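Local coordinates for four helix bundle protein (Bacteroides thetaiotaomicron VPI-5482, PDB 2RLD) that is of unknown function but belongs to the 23S rRNA-intervening sequence (S23) family of four-helix bundle proteins and binds calcium, at residues I71-A76 and K109-I114; Y81-L86 and S99-S104; V20-L25 and S45-G50; F36-Q41 and I87-I92. One frame throughout, in Å; residues are numbered along the deposited sequence.

How the contacts relate
All four contacts lie in one antiparallel bundle of helices 7-32, 38-57, 62-88 and 94-116. Contacts 1 and 2 pair the same two helices, 62-88 and 94-116, at centres about 15 Å apart; along the chain, contact 2 falls between the two segments of contact 1. Contact 3 joins helices 7-32 and 38-57 and is complete before either begins. Contact 4 alternates in sequence with the other three, tying the start of helix 38-57 to the end of helix 62-88. Its centre is about 10 Å from that of contact 2 and about 23 Å from that of contact 1, so the set samples the bundle's length and three of its helix pairings.

Contact 1 (I71-A76 and K109-I114); sequences IALKEA and KLLISI
Leu111 meets segment 71-76 with one methyl, CD1, which is directed at the backbone joining Ala72 to Leu73 instead of at another side-chain end. The evidence is in the distances: CD1 of Leu111 is 3.7 Å from the amide N of Leu73 and 3.9 Å from the carbonyl C of Ala72. Extension beyond CG (chi2 167°) carries this methyl to the far end of the leucine and into that position, while the CB of Ala72, 4.0 Å from Leu111 CD1, lies beside it.

The second pairing is different in kind. Leu73 has CG opposite its own backbone N (chi1 -178°), and its CD2 touches Ile112 CG1 at 3.9 Å, the two branched chains passing at a slant. Ile112 does not start out aimed at helix 62-88; it is CG1 that closes the gap, at the solvent-exposed border of the contact.

The segment axes come within 9.8 Å at 154°, nearly antiparallel. On the inner side Leu111 also packs on Val11 of helix 7-32, and Leu73 touches Gln58 of the second subunit. No hydrogen bond or salt bridge joins the two segments, so this junction rests on dispersion and burial: the small side chain of Ala72 allows a leucine methyl to approach the main chain, and shape complementarity sets the fit.

Contact 2 (Y81-L86 and S99-S104); sequences YWLELL and SINNDS
Leu83 packing on Ile100 and Asn101 is a mainly apolar, buried helix-to-helix contact, set within the hairpin that helices 62-88 and 94-116 form as consecutive members of the bundle. The backbones are closest at Leu83 and Asn101, whose CA atoms are 7.0 Å apart, and Leu83 supplies more than half of the buried surface.

Leu83 places both methyls against its neighbour. CD1 lies 3.9 Å from Ile100 CG2, and CD2 is 4.0 Å from that same CG2, so the isoleucine branch methyl sits against the fork of the leucine. The two side chains cross at about a right angle. CD1 of Leu83 also rests 3.9 Å from the CA of Asn101. Asn101, with CG opposite its backbone N (chi1 -171°), lies alongside the leucine, its OD1 4.0 Å from Leu83 CD1, a packing contact with no hydrogen bond in it.

Other faces of the helices serve other partners. Ile100 also touches Phe18 of helix 7-32, and Leu83 touches Ile42 of helix 38-57. On the side of helix 62-88 turned from Ile100, the CD2 edge of Tyr81 stands 3.9 Å above the centre of the Trp82 ring, and Tyr81 OH bonds to Thr47 O of the second subunit. Asp103, a calcium ligand known for this protein but without metal in this chain, is salt-bridged to Arg21. Leucine and isoleucine packed between successive antiparallel helices are the pattern of a four-helix bundle, here with a polar asparagine at the border.

Contact 3 (V20-L25 and S45-G50); sequences VRIVNL and SGTSIG. With EDO (1,2-ethanediol), chain S.
Ile22 projects its side chain straight at Gly46. Its CB already stands 4.4 Å from the Gly46 CA, and the two branches spread from there. CG1, placed opposite the carbonyl carbon (chi1 -71°), lies 3.9 Å from Gly46 CA. The branch methyl CG2 turns to the next residue and meets the Thr47 methyl CG2 at 4.0 Å, the two side chains passing at a slant. A bend at chi2 (-67°) lays CD1 along its own helix in the C-terminal direction, where it remains 4.4 Å from Gly46 CA. The fit depends on the missing side chain of Gly46: a CB there would fall 2.6 Å from Ile22 CG1 and clash. The segment axes accordingly come as close as 8.8 Å, at 165°.

Thr47 divides its two branches between different tasks. Its methyl packs on Ile22 and more distantly on Val23, while OG1 accepts a hydrogen bond of 2.7 Å from O2 of a 1,2-ethanediol, probably taken up from the crystallisation liquor; Ser48 OG binds both hydroxyls of that diol.

Around this pair the bundle closes in. Ser45 turns to helix 62-88, where its OG bonds to Thr79, and Ile49 packs on Ile107 of helix 94-116, the helix that also receives Arg21. Val23 and Thr47 meet Val37 and Trp82 of the third subunit, so the pairing of helices 7-32 and 38-57 is buried in the bundle and also borders another subunit.

Contact 4 (F36-Q41 and I87-I92); sequences FVMSKQ and IRTEYI. With EDO (1,2-ethanediol), chain L.
The Tyr91 ring has the hydroxyl OG1 of Thr89 at its edge, in the ring plane, and is approached obliquely by the terminal methyl of Met38, deposited as selenomethionine. That methyl, CE, is 3.5 Å from Tyr91 CD2 and 3.6 Å from Tyr91 CE2, so it bears on one side bond of the ring; the two side chains cross at about a right angle. Met38 runs out extended and then bends at its last torsion (chi3 -77°), which turns CE to the tyrosine. Thr89 OG1 lies 4.1 Å from Met38 CE, but its hydrogen bond goes to Leu85 O.

The other flat group is the Gln41 amide, whose O/N end is met by a 1,2-ethanediol, probably from the crystallisation liquor, standing out of the amide plane. NE2 of Gln41 gives its O1 a weak hydrogen bond, 3.3 Å long with an N-H...O angle of 142°, and the diol is also bonded to Ser48 of the second subunit. A leucine in place of Gln41 would probably leave the diol's O1 without this weak amide donor.

Glu90, with positive phi (68°), is the C-prime residue of a Schellman motif that ends helix 62-88, its N bonding to Ile87 O at 3.1 Å. The turn brings Thr89 and Tyr91 round to face Met38. No hydrogen bond crosses between the segments: the junction relies on van der Waals contact between a methyl and an aromatic ring.

Contact 1 (I71-A76 and K109-I114)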
loop_
_atom_site.group_PDB
_atom_site.type_symbol
_atom_site.label_atom_id
_atom_site.label_comp_id
_atom_site.label_asym_id
_atom_site.label_seq_id
_atom_site.Cartn_x
_atom_site.Cartn_y
_atom_site.Cartn_z
ATOM N N ILE C 71 13.267 14.687 -2.873
ATOM C CA ILE C 71 12.133 13.844 -2.449
ATOM C C ILE C 71 11.181 14.622 -1.517
ATOM O O ILE C 71 9.957 14.522 -1.661
ATOM C CB ILE C 71 12.580 12.551 -1.743
ATOM C CG1 ILE C 71 13.482 11.706 -2.647
ATOM C CG2 ILE C 71 11.349 11.699 -1.329
ATOM C CD1 ILE C 71 14.144 10.540 -1.901
ATOM N N ALA C 72 11.724 15.445 -0.616
ATOM C CA ALA C 72 10.878 16.341 0.215
ATOM C C ALA C 72 10.030 17.274 -0.659
ATOM O O ALA C 72 8.833 17.467 -0.426
ATOM C CB ALA C 72 11.751 17.174 1.172
ATOM N N LEU C 73 10.662 17.829 -1.696
ATOM C CA LEU C 73 9.949 18.700 -2.621
ATOM C C LEU C 73 8.815 17.963 -3.365
ATOM O O LEU C 73 7.741 18.524 -3.621
ATOM C CB LEU C 73 10.934 19.278 -3.629
ATOM C CG LEU C 73 10.357 20.243 -4.651
ATOM C CD1 LEU C 73 9.574 21.362 -3.957
ATOM C CD2 LEU C 73 11.495 20.778 -5.514
ATOM N N LYS C 74 9.076 16.711 -3.717
ATOM C CA LYS C 74 8.082 15.875 -4.373
ATOM C C LYS C 74 6.872 15.723 -3.486
ATOM O O LYS C 74 5.706 15.826 -3.927
ATOM C CB LYS C 74 8.659 14.496 -4.637
ATOM C CG LYS C 74 7.702 13.527 -5.328
ATOM C CD LYS C 74 8.406 12.218 -5.686
ATOM C CE LYS C 74 8.686 11.326 -4.444
ATOM N NZ LYS C 74 7.435 10.627 -4.011
ATOM N N GLU C 75 7.162 15.438 -2.230
ATOM C CA GLU C 75 6.107 15.218 -1.226
ATOM C C GLU C 75 5.308 16.510 -0.980
ATOM O O GLU C 75 4.079 16.486 -0.848
ATOM C CB GLU C 75 6.720 14.662 0.060
ATOM C CG GLU C 75 7.362 13.271 -0.064
ATOM C CD GLU C 75 6.379 12.124 -0.311
ATOM O OE1 GLU C 75 5.169 12.348 -0.519
ATOM O OE2 GLU C 75 6.842 10.961 -0.261
ATOM N N ALA C 76 5.989 17.647 -0.961
ATOM C CA ALA C 76 5.323 18.960 -0.870
ATOM C C ALA C 76 4.376 19.177 -2.056
ATOM O O ALA C 76 3.230 19.614 -1.878
ATOM C CB ALA C 76 6.362 20.074 -0.802
ATOM N N LYS C 109 9.456 26.741 -1.557
ATOM C CA LYS C 109 10.337 27.850 -1.916
ATOM C C LYS C 109 11.717 27.652 -1.277
ATOM O O LYS C 109 12.755 27.805 -1.933
ATOM C CB LYS C 109 9.690 29.135 -1.423
ATOM C CG LYS C 109 10.439 30.407 -1.729
ATOM C CD LYS C 109 9.732 31.608 -1.111
ATOM C CE LYS C 109 9.541 31.441 0.389
ATOM N NZ LYS C 109 9.731 32.707 1.135
ATOM N N LEU C 110 11.720 27.289 0.003
ATOM C CA LEU C 110 12.970 27.099 0.726
ATOM C C LEU C 110 13.737 25.879 0.179
ATOM O O LEU C 110 14.969 25.933 -0.042
ATOM C CB LEU C 110 12.672 26.936 2.217
ATOM C CG LEU C 110 12.013 28.159 2.875
ATOM C CD1 LEU C 110 11.466 27.852 4.286
ATOM C CD2 LEU C 110 13.013 29.303 2.906
ATOM N N LEU C 111 13.009 24.784 -0.068
ATOM C CA LEU C 111 13.657 23.593 -0.634
ATOM C C LEU C 111 14.288 23.885 -1.991
ATOM O O LEU C 111 15.420 23.479 -2.271
ATOM C CB LEU C 111 12.680 22.434 -0.758
ATOM C CG LEU C 111 12.163 21.861 0.560
ATOM C CD1 LEU C 111 10.973 20.956 0.261
ATOM C CD2 LEU C 111 13.263 21.100 1.289
ATOM N N ILE C 112 13.580 24.637 -2.821
ATOM C CA ILE C 112 14.105 24.967 -4.141
ATOM C C ILE C 112 15.367 25.826 -4.035
ATOM O O ILE C 112 16.353 25.608 -4.771
ATOM C CB ILE C 112 13.039 25.650 -5.020
ATOM C CG1 ILE C 112 11.960 24.631 -5.384
ATOM C CG2 ILE C 112 13.694 26.244 -6.296
ATOM C CD1 ILE C 112 10.648 25.236 -5.800
ATOM N N SER C 113 15.359 26.782 -3.107
ATOM C CA SER C 113 16.511 27.653 -2.892
ATOM C C SER C 113 17.741 26.831 -2.523
ATOM O O SER C 113 18.787 26.931 -3.153
ATOM C CB SER C 113 16.218 28.667 -1.782
ATOM O OG SER C 113 17.260 29.619 -1.680
ATOM N N ILE C 114 17.603 26.007 -1.497
ATOM C CA ILE C 114 18.691 25.141 -1.076
ATOM C C ILE C 114 19.175 24.312 -2.282
ATOM O O ILE C 114 20.362 24.345 -2.654
ATOM C CB ILE C 114 18.236 24.217 0.066
ATOM C CG1 ILE C 114 17.962 25.029 1.338
ATOM C CG2 ILE C 114 19.281 23.145 0.340
ATOM C CD1 ILE C 114 17.047 24.342 2.312
#

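Contact 2 (Y81-L86 and S99-S104)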
loop_
_atom_site.group_PDB
_atom_site.type_symbol
_atom_site.label_atom_id
_atom_site.label_comp_id
_atom_site.label_asym_id
_atom_site.label_seq_id
_atom_site.Cartn_x
_atom_site.Cartn_y
_atom_site.Cartn_z
ATOM N N TYR C 81 -1.270 18.989 -4.382
ATOM C CA TYR C 81 -2.281 18.344 -5.226
ATOM C C TYR C 81 -3.475 17.942 -4.382
ATOM O O TYR C 81 -4.622 18.277 -4.700
ATOM C CB TYR C 81 -1.685 17.097 -5.905
ATOM C CG TYR C 81 -2.712 16.186 -6.605
ATOM C CD1 TYR C 81 -3.194 16.473 -7.864
ATOM C CD2 TYR C 81 -3.157 15.039 -5.984
ATOM C CE1 TYR C 81 -4.130 15.624 -8.491
ATOM C CE2 TYR C 81 -4.105 14.194 -6.577
ATOM C CZ TYR C 81 -4.591 14.502 -7.823
ATOM O OH TYR C 81 -5.481 13.628 -8.412
ATOM N N TRP C 82 -3.216 17.224 -3.293
ATOM C CA TRP C 82 -4.340 16.762 -2.451
ATOM C C TRP C 82 -5.096 17.952 -1.863
ATOM O O TRP C 82 -6.332 17.936 -1.820
ATOM C CB TRP C 82 -3.892 15.782 -1.333
ATOM C CG TRP C 82 -3.385 14.470 -1.879
ATOM C CD1 TRP C 82 -2.093 13.993 -1.844
ATOM C CD2 TRP C 82 -4.157 13.492 -2.579
ATOM N NE1 TRP C 82 -2.036 12.761 -2.481
ATOM C CE2 TRP C 82 -3.281 12.445 -2.949
ATOM C CE3 TRP C 82 -5.518 13.407 -2.941
ATOM C CZ2 TRP C 82 -3.713 11.332 -3.651
ATOM C CZ3 TRP C 82 -5.947 12.282 -3.610
ATOM C CH2 TRP C 82 -5.041 11.262 -3.973
ATOM N N LEU C 83 -4.382 19.009 -1.477
ATOM C CA LEU C 83 -5.068 20.182 -0.922
ATOM C C LEU C 83 -5.997 20.810 -1.968
ATOM O O LEU C 83 -7.113 21.245 -1.682
ATOM C CB LEU C 83 -4.055 21.205 -0.432
ATOM C CG LEU C 83 -3.310 20.851 0.854
ATOM C CD1 LEU C 83 -2.176 21.856 1.106
ATOM C CD2 LEU C 83 -4.277 20.761 2.087
ATOM N N GLU C 84 -5.516 20.900 -3.192
ATOM C CA GLU C 84 -6.304 21.488 -4.262
ATOM C C GLU C 84 -7.563 20.662 -4.519
ATOM O O GLU C 84 -8.677 21.188 -4.699
ATOM C CB GLU C 84 -5.462 21.548 -5.535
ATOM C CG GLU C 84 -6.133 22.363 -6.640
ATOM C CD GLU C 84 -5.262 22.540 -7.890
ATOM O OE1 GLU C 84 -4.042 22.242 -7.844
ATOM O OE2 GLU C 84 -5.816 23.000 -8.910
ATOM N N LEU C 85 -7.385 19.348 -4.565
ATOM C CA LEU C 85 -8.536 18.444 -4.700
ATOM C C LEU C 85 -9.550 18.608 -3.563
ATOM O O LEU C 85 -10.761 18.668 -3.802
ATOM C CB LEU C 85 -8.049 16.994 -4.796
ATOM C CG LEU C 85 -9.063 15.940 -5.196
ATOM C CD1 LEU C 85 -9.923 16.344 -6.388
ATOM C CD2 LEU C 85 -8.309 14.626 -5.440
ATOM N N LEU C 86 -9.058 18.699 -2.337
ATOM C CA LEU C 86 -9.933 18.883 -1.185
ATOM C C LEU C 86 -10.747 20.188 -1.218
ATOM O O LEU C 86 -11.929 20.163 -0.939
ATOM C CB LEU C 86 -9.146 18.764 0.117
ATOM C CG LEU C 86 -8.565 17.377 0.452
ATOM C CD1 LEU C 86 -7.483 17.473 1.533
ATOM C CD2 LEU C 86 -9.735 16.428 0.905
ATOM N N SER C 99 -4.661 28.748 4.307
ATOM C CA SER C 99 -3.778 28.678 5.458
ATOM C C SER C 99 -2.744 27.565 5.320
ATOM O O SER C 99 -1.555 27.798 5.503
ATOM C CB SER C 99 -4.614 28.478 6.727
ATOM O OG SER C 99 -3.809 28.551 7.887
ATOM N N ILE C 100 -3.204 26.366 4.976
ATOM C CA ILE C 100 -2.350 25.182 4.945
ATOM C C ILE C 100 -1.512 25.227 3.674
ATOM O O ILE C 100 -0.318 24.936 3.697
ATOM C CB ILE C 100 -3.171 23.861 5.026
ATOM C CG1 ILE C 100 -3.971 23.821 6.316
ATOM C CG2 ILE C 100 -2.259 22.661 4.964
ATOM C CD1 ILE C 100 -5.018 22.719 6.362
ATOM N N ASN C 101 -2.124 25.634 2.566
ATOM C CA ASN C 101 -1.393 25.666 1.302
ATOM C C ASN C 101 -0.268 26.702 1.294
ATOM O O ASN C 101 0.776 26.477 0.694
ATOM C CB ASN C 101 -2.342 25.909 0.126
ATOM C CG ASN C 101 -1.648 25.735 -1.218
ATOM O OD1 ASN C 101 -1.260 24.630 -1.583
ATOM N ND2 ASN C 101 -1.488 26.826 -1.949
ATOM N N ASN C 102 -0.484 27.830 1.959
ATOM C CA ASN C 102 0.540 28.848 2.091
ATOM C C ASN C 102 1.733 28.314 2.874
ATOM O O ASN C 102 2.867 28.600 2.524
ATOM C CB ASN C 102 -0.013 30.092 2.781
ATOM C CG ASN C 102 -0.879 30.933 1.863
ATOM O OD1 ASN C 102 -0.883 30.740 0.639
ATOM N ND2 ASN C 102 -1.630 31.863 2.449
ATOM N N ASP C 103 1.478 27.525 3.915
ATOM C CA ASP C 103 2.576 26.900 4.662
ATOM C C ASP C 103 3.331 25.884 3.780
ATOM O O ASP C 103 4.572 25.756 3.859
ATOM C CB ASP C 103 2.037 26.230 5.931
ATOM C CG ASP C 103 1.638 27.225 7.009
ATOM O OD1 ASP C 103 1.892 28.425 6.828
ATOM O OD2 ASP C 103 1.116 26.796 8.073
ATOM N N SER C 104 2.579 25.136 2.977
ATOM C CA SER C 104 3.165 24.147 2.058
ATOM C C SER C 104 4.067 24.820 1.052
ATOM O O SER C 104 5.220 24.421 0.847
ATOM C CB SER C 104 2.075 23.335 1.351
ATOM O OG SER C 104 2.567 22.045 0.987
#

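Contact 3 (V20-L25 and S45-G50)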
loop_
_atom_site.group_PDB
_atom_site.type_symbol
_atom_site.label_atom_id
_atom_site.label_comp_id
_atom_site.label_asym_id
_atom_site.label_seq_id
_atom_site.Cartn_x
_atom_site.Cartn_y
_atom_site.Cartn_z
ATOM N N VAL C 20 2.510 18.609 11.831
ATOM C CA VAL C 20 1.516 18.673 12.899
ATOM C C VAL C 20 0.158 19.211 12.331
ATOM O O VAL C 20 -0.926 18.688 12.632
ATOM C CB VAL C 20 1.999 19.563 14.050
ATOM C CG1 VAL C 20 0.835 19.854 15.016
ATOM C CG2 VAL C 20 3.234 18.917 14.807
ATOM N N ARG C 21 0.228 20.230 11.502
ATOM C CA ARG C 21 -0.964 20.749 10.862
ATOM C C ARG C 21 -1.614 19.659 9.995
ATOM O O ARG C 21 -2.842 19.534 9.966
ATOM C CB ARG C 21 -0.629 21.962 10.007
ATOM C CG ARG C 21 -0.129 23.164 10.818
ATOM C CD ARG C 21 -0.455 24.473 10.079
ATOM N NE ARG C 21 -1.885 24.778 10.077
ATOM C CZ ARG C 21 -2.444 25.725 9.321
ATOM N NH1 ARG C 21 -1.699 26.451 8.490
ATOM N NH2 ARG C 21 -3.752 25.924 9.367
ATOM N N ILE C 22 -0.795 18.871 9.294
ATOM C CA ILE C 22 -1.310 17.784 8.477
ATOM C C ILE C 22 -1.999 16.713 9.333
ATOM O O ILE C 22 -3.063 16.173 8.956
ATOM C CB ILE C 22 -0.200 17.222 7.565
ATOM C CG1 ILE C 22 0.132 18.247 6.475
ATOM C CG2 ILE C 22 -0.624 15.836 6.980
ATOM C CD1 ILE C 22 -1.041 18.453 5.467
ATOM N N VAL C 23 -1.427 16.414 10.490
ATOM C CA VAL C 23 -2.100 15.503 11.424
ATOM C C VAL C 23 -3.464 16.046 11.833
ATOM O O VAL C 23 -4.468 15.312 11.869
ATOM C CB VAL C 23 -1.227 15.164 12.644
ATOM C CG1 VAL C 23 -1.995 14.420 13.716
ATOM C CG2 VAL C 23 -0.052 14.333 12.239
ATOM N N ASN C 24 -3.521 17.325 12.174
ATOM C CA ASN C 24 -4.816 17.932 12.521
ATOM C C ASN C 24 -5.832 17.906 11.382
ATOM O O ASN C 24 -7.038 17.654 11.603
ATOM C CB ASN C 24 -4.592 19.357 13.035
ATOM C CG ASN C 24 -3.980 19.391 14.426
ATOM O OD1 ASN C 24 -4.077 18.433 15.191
ATOM N ND2 ASN C 24 -3.359 20.520 14.766
ATOM N N LEU C 25 -5.367 18.156 10.157
ATOM C CA LEU C 25 -6.215 18.084 8.994
ATOM C C LEU C 25 -6.748 16.683 8.789
ATOM O O LEU C 25 -7.898 16.508 8.401
ATOM C CB LEU C 25 -5.463 18.538 7.744
ATOM C CG LEU C 25 -6.268 18.490 6.442
ATOM C CD1 LEU C 25 -7.509 19.427 6.491
ATOM C CD2 LEU C 25 -5.355 18.815 5.237
ATOM N N SER C 45 1.796 12.099 2.488
ATOM C CA SER C 45 2.637 13.018 1.749
ATOM C C SER C 45 3.033 14.201 2.623
ATOM O O SER C 45 4.198 14.572 2.652
ATOM C CB SER C 45 1.988 13.456 0.419
ATOM O OG SER C 45 0.842 14.280 0.574
ATOM N N GLY C 46 2.096 14.716 3.411
ATOM C CA GLY C 46 2.326 15.940 4.182
ATOM C C GLY C 46 3.329 15.736 5.310
ATOM O O GLY C 46 4.094 16.635 5.638
ATOM N N THR C 47 3.303 14.566 5.928
ATOM C CA THR C 47 4.252 14.258 7.005
ATOM C C THR C 47 5.585 13.748 6.479
ATOM O O THR C 47 6.623 13.856 7.167
ATOM C CB THR C 47 3.649 13.226 8.030
ATOM O OG1 THR C 47 3.365 12.008 7.343
ATOM C CG2 THR C 47 2.396 13.810 8.712
ATOM N N SER C 48 5.600 13.268 5.233
ATOM C CA SER C 48 6.823 12.735 4.616
ATOM C C SER C 48 7.789 13.851 4.189
ATOM O O SER C 48 8.981 13.598 4.009
ATOM C CB SER C 48 6.498 11.841 3.423
ATOM O OG SER C 48 5.823 10.645 3.827
ATOM N N ILE C 49 7.276 15.063 3.987
ATOM C CA ILE C 49 8.144 16.221 3.693
ATOM C C ILE C 49 9.228 16.306 4.796
ATOM O O ILE C 49 10.429 16.208 4.518
ATOM C CB ILE C 49 7.339 17.544 3.624
ATOM C CG1 ILE C 49 6.202 17.458 2.592
ATOM C CG2 ILE C 49 8.240 18.762 3.295
ATOM C CD1 ILE C 49 5.240 18.653 2.655
ATOM N N GLY C 50 8.800 16.398 6.062
ATOM C CA GLY C 50 9.757 16.513 7.195
ATOM C C GLY C 50 10.652 15.297 7.350
ATOM O O GLY C 50 11.837 15.427 7.690
HETATM C C1 EDO S . 7.493 9.241 6.895
HETATM O O1 EDO S . 7.722 9.636 5.531
HETATM C C2 EDO S . 6.429 10.142 7.520
HETATM O O2 EDO S . 5.170 10.016 6.826
#

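Contact 4 (F36-Q41 and I87-I92)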
loop_
_atom_site.group_PDB
_atom_site.type_symbol
_atom_site.label_atom_id
_atom_site.label_comp_id
_atom_site.label_asym_id
_atom_site.label_seq_id
_atom_site.Cartn_x
_atom_site.Cartn_y
_atom_site.Cartn_z
ATOM N N PHE C 36 -11.961 9.221 4.114
ATOM C CA PHE C 36 -10.964 8.236 4.501
ATOM C C PHE C 36 -9.903 7.970 3.452
ATOM O O PHE C 36 -8.882 7.389 3.764
ATOM C CB PHE C 36 -11.672 6.931 4.838
ATOM C CG PHE C 36 -12.682 7.066 5.942
ATOM C CD1 PHE C 36 -12.265 7.330 7.224
ATOM C CD2 PHE C 36 -14.024 6.954 5.691
ATOM C CE1 PHE C 36 -13.176 7.468 8.248
ATOM C CE2 PHE C 36 -14.946 7.089 6.719
ATOM C CZ PHE C 36 -14.508 7.353 7.995
ATOM N N VAL C 37 -10.127 8.401 2.220
ATOM C CA VAL C 37 -9.242 8.033 1.107
ATOM C C VAL C 37 -8.214 9.145 0.845
ATOM O O VAL C 37 -7.004 8.927 0.971
ATOM C CB VAL C 37 -10.084 7.712 -0.181
ATOM C CG1 VAL C 37 -9.179 7.546 -1.417
ATOM C CG2 VAL C 37 -10.890 6.444 0.020
HETATM N N MSE C 38 -8.688 10.350 0.529
HETATM C CA MSE C 38 -7.793 11.452 0.294
HETATM C C MSE C 38 -7.013 11.819 1.562
HETATM O O MSE C 38 -5.816 12.140 1.513
HETATM C CB MSE C 38 -8.557 12.633 -0.322
HETATM C CG MSE C 38 -9.272 12.233 -1.574
HETATM SE SE MSE C 38 -10.151 13.767 -2.374
HETATM C CE MSE C 38 -11.737 13.883 -1.124
ATOM N N SER C 39 -7.695 11.721 2.700
ATOM C CA SER C 39 -7.098 12.014 3.992
ATOM C C SER C 39 -5.869 11.146 4.248
ATOM O O SER C 39 -4.820 11.650 4.711
ATOM C CB SER C 39 -8.144 11.834 5.088
ATOM O OG SER C 39 -8.638 10.514 5.145
ATOM N N LYS C 40 -5.958 9.857 3.942
ATOM C CA LYS C 40 -4.802 8.983 4.178
ATOM C C LYS C 40 -3.643 9.334 3.262
ATOM O O LYS C 40 -2.474 9.340 3.688
ATOM C CB LYS C 40 -5.181 7.522 4.000
ATOM C CG LYS C 40 -6.324 7.086 4.818
ATOM N N GLN C 41 -3.958 9.697 2.027
ATOM C CA GLN C 41 -2.931 10.061 1.053
ATOM C C GLN C 41 -2.181 11.298 1.519
ATOM O O GLN C 41 -0.953 11.329 1.519
ATOM C CB GLN C 41 -3.518 10.314 -0.313
ATOM C CG GLN C 41 -4.146 9.111 -0.967
ATOM C CD GLN C 41 -3.169 8.290 -1.734
ATOM O OE1 GLN C 41 -2.022 8.127 -1.314
ATOM N NE2 GLN C 41 -3.609 7.756 -2.874
ATOM N N ILE C 87 -10.143 21.318 -1.603
ATOM C CA ILE C 87 -10.936 22.562 -1.744
ATOM C C ILE C 87 -11.904 22.481 -2.907
ATOM O O ILE C 87 -13.054 22.883 -2.787
ATOM C CB ILE C 87 -10.045 23.854 -1.800
ATOM C CG1 ILE C 87 -10.916 25.134 -1.769
ATOM C CG2 ILE C 87 -9.146 23.873 -3.021
ATOM C CD1 ILE C 87 -11.732 25.282 -0.532
ATOM N N ARG C 88 -11.469 21.921 -4.041
ATOM C CA ARG C 88 -12.375 21.813 -5.201
ATOM C C ARG C 88 -13.573 20.917 -4.948
ATOM O O ARG C 88 -14.633 21.140 -5.503
ATOM C CB ARG C 88 -11.617 21.334 -6.438
ATOM C CG ARG C 88 -10.620 22.369 -6.959
ATOM C CD ARG C 88 -11.315 23.457 -7.755
ATOM N NE ARG C 88 -12.198 22.916 -8.793
ATOM C CZ ARG C 88 -11.787 22.484 -9.976
ATOM N NH1 ARG C 88 -10.498 22.477 -10.290
ATOM N NH2 ARG C 88 -12.666 22.024 -10.836
ATOM N N THR C 89 -13.425 19.932 -4.073
ATOM C CA THR C 89 -14.544 19.053 -3.727
ATOM C C THR C 89 -15.209 19.394 -2.371
ATOM O O THR C 89 -16.010 18.618 -1.881
ATOM C CB THR C 89 -14.092 17.589 -3.738
ATOM O OG1 THR C 89 -12.976 17.412 -2.851
ATOM C CG2 THR C 89 -13.693 17.172 -5.154
ATOM N N GLU C 90 -14.898 20.557 -1.807
ATOM C CA GLU C 90 -15.606 21.126 -0.663
ATOM C C GLU C 90 -15.416 20.354 0.650
ATOM O O GLU C 90 -16.216 20.498 1.588
ATOM C CB GLU C 90 -17.082 21.353 -0.996
ATOM C CG GLU C 90 -17.269 22.277 -2.241
ATOM C CD GLU C 90 -18.714 22.424 -2.691
ATOM O OE1 GLU C 90 -19.630 22.118 -1.910
ATOM O OE2 GLU C 90 -18.917 22.854 -3.832
ATOM N N TYR C 91 -14.338 19.580 0.721
ATOM C CA TYR C 91 -13.942 18.936 1.981
ATOM C C TYR C 91 -13.277 19.887 2.967
ATOM O O TYR C 91 -13.317 19.652 4.165
ATOM C CB TYR C 91 -13.076 17.696 1.731
ATOM C CG TYR C 91 -13.935 16.529 1.340
ATOM C CD1 TYR C 91 -14.562 15.749 2.316
ATOM C CD2 TYR C 91 -14.146 16.216 0.009
ATOM C CE1 TYR C 91 -15.401 14.677 1.955
ATOM C CE2 TYR C 91 -14.996 15.159 -0.371
ATOM C CZ TYR C 91 -15.601 14.387 0.611
ATOM O OH TYR C 91 -16.391 13.315 0.229
ATOM N N ILE C 92 -12.670 20.955 2.468
ATOM C CA ILE C 92 -12.117 22.008 3.322
ATOM C C ILE C 92 -12.585 23.365 2.802
ATOM O O ILE C 92 -12.924 23.517 1.600
ATOM C CB ILE C 92 -10.574 21.983 3.370
ATOM C CG1 ILE C 92 -9.968 22.136 1.958
ATOM C CG2 ILE C 92 -10.069 20.711 4.128
ATOM C CD1 ILE C 92 -8.460 22.260 1.982
HETATM C C1 EDO L . -0.552 8.399 -4.253
HETATM O O1 EDO L . -1.141 7.344 -5.005
HETATM C C2 EDO L . 0.498 9.066 -5.121
HETATM O O2 EDO L . 1.797 8.629 -4.734
#